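Local structure of PfhB2 (Pasteurella multocida, 6U8T) at residues 51-55 / 56-60; 80-83 / 84-88. The protein is probably a papain-like cysteine protease of clan CA, its crystallised part being the YopT domain of the PfhB2 toxin. The protein carries 1 engineered substitution. All coordinates share one frame; numbering follows the deposited sequence.

Contact 1: residues 51-55 / 56-60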
loop_
_atom_site.group_PDB
_atom_site.type_symbol
_atom_site.label_atom_id
_atom_site.label_comp_id
_atom_site.label_asym_id
_atom_site.label_seq_id
_atom_site.Cartn_x
_atom_site.Cartn_y
_atom_site.Cartn_z
ATOM N N SER C 51 14.593 2.328 29.478
ATOM C CA SER C 51 15.587 3.106 30.245
ATOM C C SER C 51 14.926 3.751 31.464
ATOM O O SER C 51 15.687 4.102 32.344
ATOM C CB SER C 51 16.242 4.158 29.405
ATOM O OG SER C 51 15.559 5.398 29.549
ATOM N N SER C 52 13.599 3.901 31.513
ATOM C CA SER C 52 12.856 4.826 32.425
ATOM C C SER C 52 13.212 4.590 33.902
ATOM O O SER C 52 13.353 3.429 34.286
ATOM C CB SER C 52 11.347 4.747 32.226
ATOM O OG SER C 52 10.690 4.268 33.400
ATOM N N GLN C 53 13.311 5.682 34.680
ATOM C CA GLN C 53 13.788 5.730 36.096
ATOM C C GLN C 53 12.585 5.881 37.041
ATOM O O GLN C 53 12.564 6.819 37.881
ATOM C CB GLN C 53 14.809 6.862 36.291
ATOM C CG GLN C 53 14.266 8.270 36.056
ATOM C CD GLN C 53 15.013 9.301 36.873
ATOM O OE1 GLN C 53 16.064 9.797 36.465
ATOM N NE2 GLN C 53 14.473 9.637 38.037
ATOM N N GLY C 54 11.635 4.959 36.938
ATOM C CA GLY C 54 10.331 5.057 37.615
ATOM C C GLY C 54 9.371 5.913 36.803
ATOM O O GLY C 54 9.163 5.625 35.600
ATOM N N GLU C 55 8.816 6.957 37.414
ATOM C CA GLU C 55 7.777 7.799 36.771
ATOM C C GLU C 55 8.247 8.232 35.375
ATOM O O GLU C 55 9.457 8.595 35.199
ATOM C CB GLU C 55 7.429 8.997 37.652
ATOM C CG GLU C 55 6.741 8.594 38.931
ATOM C CD GLU C 55 5.410 7.895 38.721
ATOM O OE1 GLU C 55 4.702 8.274 37.754
ATOM O OE2 GLU C 55 5.091 6.967 39.515
ATOM N N ASP C 56 7.296 8.192 34.439
ATOM C CA ASP C 56 7.379 8.718 33.048
ATOM C C ASP C 56 8.027 10.114 33.021
ATOM O O ASP C 56 8.875 10.352 32.114
ATOM C CB ASP C 56 5.980 8.809 32.418
ATOM C CG ASP C 56 5.446 7.524 31.797
ATOM O OD1 ASP C 56 6.176 6.510 31.817
ATOM O OD2 ASP C 56 4.294 7.552 31.289
ATOM N N PHE C 57 7.633 11.024 33.930
ATOM C CA PHE C 57 7.921 12.487 33.812
ATOM C C PHE C 57 9.434 12.722 33.768
ATOM O O PHE C 57 9.859 13.624 33.031
ATOM C CB PHE C 57 7.208 13.324 34.885
ATOM C CG PHE C 57 7.606 13.129 36.327
ATOM C CD1 PHE C 57 8.758 13.709 36.843
ATOM C CD2 PHE C 57 6.779 12.436 37.192
ATOM C CE1 PHE C 57 9.093 13.563 38.183
ATOM C CE2 PHE C 57 7.104 12.302 38.539
ATOM C CZ PHE C 57 8.262 12.862 39.033
ATOM N N TRP C 58 10.200 11.879 34.466
ATOM C CA TRP C 58 11.664 11.996 34.697
ATOM C C TRP C 58 12.450 12.030 33.382
ATOM O O TRP C 58 13.600 12.501 33.439
ATOM C CB TRP C 58 12.166 10.830 35.560
ATOM C CG TRP C 58 11.753 10.895 36.998
ATOM C CD1 TRP C 58 10.941 10.023 37.665
ATOM C CD2 TRP C 58 12.138 11.902 37.949
ATOM N NE1 TRP C 58 10.791 10.411 38.965
ATOM C CE2 TRP C 58 11.521 11.559 39.175
ATOM C CE3 TRP C 58 12.960 13.030 37.890
ATOM C CZ2 TRP C 58 11.703 12.316 40.336
ATOM C CZ3 TRP C 58 13.131 13.780 39.034
ATOM C CH2 TRP C 58 12.517 13.421 40.239
ATOM N N ASN C 59 11.882 11.519 32.282
ATOM C CA ASN C 59 12.578 11.375 30.975
ATOM C C ASN C 59 11.527 11.178 29.877
ATOM O O ASN C 59 11.583 10.162 29.174
ATOM C CB ASN C 59 13.637 10.252 30.970
ATOM C CG ASN C 59 13.079 8.847 31.160
ATOM O OD1 ASN C 59 12.506 8.549 32.212
ATOM N ND2 ASN C 59 13.247 7.968 30.173
ATOM N N THR C 60 10.572 12.085 29.747
ATOM C CA THR C 60 9.527 12.001 28.690
ATOM C C THR C 60 10.152 12.428 27.359
ATOM O O THR C 60 11.155 13.134 27.349
ATOM C CB THR C 60 8.283 12.781 29.121
ATOM O OG1 THR C 60 7.456 12.656 27.970
ATOM C CG2 THR C 60 8.537 14.222 29.488
#

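Contact 2: residues 80-83 / 84-88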
loop_
_atom_site.group_PDB
_atom_site.type_symbol
_atom_site.label_atom_id
_atom_site.label_comp_id
_atom_site.label_asym_id
_atom_site.label_seq_id
_atom_site.Cartn_x
_atom_site.Cartn_y
_atom_site.Cartn_z
ATOM N N LYS C 80 18.027 11.716 12.796
ATOM C CA LYS C 80 19.357 11.069 12.618
ATOM C C LYS C 80 19.168 9.578 12.290
ATOM O O LYS C 80 19.718 9.119 11.269
ATOM C CB LYS C 80 20.218 11.164 13.879
ATOM C CG LYS C 80 21.526 11.933 13.825
ATOM C CD LYS C 80 22.084 12.157 15.276
ATOM C CE LYS C 80 21.767 13.521 15.911
ATOM N NZ LYS C 80 20.999 13.486 17.198
ATOM N N LEU C 81 18.467 8.833 13.158
ATOM C CA LEU C 81 18.246 7.376 12.982
ATOM C C LEU C 81 17.466 7.134 11.679
ATOM O O LEU C 81 17.753 6.177 10.964
ATOM C CB LEU C 81 17.478 6.831 14.185
ATOM C CG LEU C 81 17.215 5.330 14.164
ATOM C CD1 LEU C 81 18.518 4.576 13.872
ATOM C CD2 LEU C 81 16.601 4.851 15.483
ATOM N N GLN C 82 16.459 7.957 11.404
ATOM C CA GLN C 82 15.589 7.804 10.228
ATOM C C GLN C 82 16.462 7.893 8.945
ATOM O O GLN C 82 16.292 7.098 8.048
ATOM C CB GLN C 82 14.520 8.879 10.284
ATOM C CG GLN C 82 13.625 8.892 9.054
ATOM C CD GLN C 82 13.103 10.285 8.802
ATOM O OE1 GLN C 82 12.900 11.071 9.732
ATOM N NE2 GLN C 82 12.690 10.528 7.584
ATOM N N THR C 83 17.365 8.863 8.877
ATOM C CA THR C 83 18.364 9.058 7.800
ATOM C C THR C 83 19.195 7.783 7.594
ATOM O O THR C 83 19.297 7.345 6.443
ATOM C CB THR C 83 19.249 10.247 8.166
ATOM O OG1 THR C 83 18.420 11.262 7.623
ATOM C CG2 THR C 83 20.654 10.226 7.616
ATOM N N GLU C 84 19.802 7.267 8.654
ATOM C CA GLU C 84 20.588 6.010 8.623
ATOM C C GLU C 84 19.701 4.865 8.083
ATOM O O GLU C 84 20.114 4.167 7.124
ATOM C CB GLU C 84 21.187 5.759 10.004
ATOM C CG GLU C 84 22.368 6.674 10.276
ATOM C CD GLU C 84 22.730 6.904 11.729
ATOM O OE1 GLU C 84 22.105 6.238 12.601
ATOM O OE2 GLU C 84 23.612 7.776 11.988
ATOM N N PHE C 85 18.488 4.756 8.598
ATOM C CA PHE C 85 17.502 3.729 8.189
ATOM C C PHE C 85 17.228 3.808 6.686
ATOM O O PHE C 85 17.217 2.810 5.981
ATOM C CB PHE C 85 16.243 3.880 9.029
ATOM C CG PHE C 85 15.178 2.872 8.703
ATOM C CD1 PHE C 85 15.110 1.680 9.408
ATOM C CD2 PHE C 85 14.204 3.142 7.759
ATOM C CE1 PHE C 85 14.095 0.766 9.173
ATOM C CE2 PHE C 85 13.203 2.218 7.509
ATOM C CZ PHE C 85 13.151 1.035 8.222
HETATM N N MSE C 86 17.048 5.030 6.210
HETATM C CA MSE C 86 16.707 5.344 4.826
HETATM C C MSE C 86 17.873 5.014 3.897
HETATM O O MSE C 86 17.632 4.685 2.752
HETATM C CB MSE C 86 16.418 6.846 4.699
HETATM C CG MSE C 86 15.181 7.223 3.948
HETATM SE SE MSE C 86 13.646 7.038 5.128
HETATM C CE MSE C 86 12.872 5.239 4.822
ATOM N N GLN C 87 19.117 5.166 4.364
ATOM C CA GLN C 87 20.312 4.957 3.565
ATOM C C GLN C 87 20.709 3.473 3.504
ATOM O O GLN C 87 21.654 3.138 2.766
ATOM C CB GLN C 87 21.519 5.682 4.179
ATOM C CG GLN C 87 21.464 7.208 4.135
ATOM C CD GLN C 87 22.567 7.799 4.980
ATOM O OE1 GLN C 87 23.165 7.127 5.832
ATOM N NE2 GLN C 87 22.867 9.059 4.752
ATOM N N SER C 88 20.036 2.599 4.242
ATOM C CA SER C 88 20.392 1.182 4.398
ATOM C C SER C 88 20.088 0.405 3.118
ATOM O O SER C 88 20.943 -0.407 2.757
ATOM C CB SER C 88 19.716 0.560 5.598
ATOM O OG SER C 88 20.428 -0.588 6.002
#

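Contact 1: residues 51-55 / 56-60
Gln-53 lays its side-chain amide over one face of the Trp-58 indole, with NE2 3.2 Å from Trp-58 CG. The amide lies nearly parallel to the ring, 22° between the planes, with NE2 displaced toward the rim. Gln-53 CG lies between its backbone N and carbonyl carbon (chi1 63°), and the chain then extends across Trp-58 CB, with Gln-53 CG 3.3 Å from Trp-58 CB. On the opposite indole face, CE1 of neighbouring Phe-57 sits over the centre, so that Gln-53 and Phe-57 cover the indole on both faces. Glu-55 works at the indole edge, its O 3.2 Å from Trp-58 CD1, while its CB rests obliquely against Phe-57 CE2 at 3.4 Å. That same carbonyl accepts a weak bond from Trp-58 N (3.4 Å) in the short 3-10 turn at 57-58. Deeper in the loop, Asn-59 turns its amide back toward the end of helix 20-51: ND2 comes within 3.5 Å of Ser-51 OG, and both atoms bond weakly to Asn-48 O. Asn-59 OD1, buried near Ser-52 CA, has no polar partner. Van der Waals contact of flat groups and weak hydrogen bonds thus join this surface turn, and the buried OD1 is probably a modest cost.

Contact 2: residues 80-83 / 84-88
Leu-81 O receives the backbone N-H of Phe-85 at 2.9 Å, one of four successive i to i+4 hydrogen bonds that mark this stretch as just over two turns of alpha helix, part of helix 72-87. Glu-84 N to Lys-80 O is nearly straight, 170° at the hydrogen. The angle falls steadily along the series to 136° for Gln-87 N to Thr-83 O, where Gln-87 N also makes a weak bond to Glu-84 O.

Side chains add contacts around this core. Thr-83 and Gln-87 run alongside each other in the same direction, with Thr-83 CG2 3.8 Å from Gln-87 NE2. The methyl takes the position opposite the backbone N, which leaves OG1 beside that N (chi1 -86°) and able to bond weakly back to Lys-79 O. The Leu-81 side chain is roughly perpendicular to that of Glu-84, with Leu-81 CD1 4.2 Å from Glu-84 OE1. Met-86 is a selenomethionine, and Met-86 SE lies 4.3 Å from Gln-82 CG.

Farther out, neighbouring helices cover the buried side. Leu-81 touches Ser-40 of helix 20-51 and Trp-101 of helix 91-104, and Phe-85 meets His-35 in a T-shaped (edge-to-face) stack while also touching Thr-98. Gln-82 rests on Thr-33 and Val-37. Bent at chi2 and chi3, the Met-86 chain brings its terminal CE to the edge of the Phe-85 ring, in the ring plane.

How the contacts relate
Contact 1 comes first along the chain, in the loop that follows the long helix 20-51, and contact 2 follows on helix 72-87, the next helix. Their centres lie about 27 Å apart and their nearest atoms about 14 Å apart, so they do not touch. Helix 20-51 relates them: contact 1 reaches back to its C-terminal end, whereas contact 2 packs against its middle, and contact 2 also touches helix 91-104. Contact 1 is peripheral, its centre about 32 Å from the centre of the chain, and that of contact 2 lies about 14 Å from the same point. Together they show one helical region of the YopT-type domain passing from a solvent-facing loop to a partly buried interhelical interface.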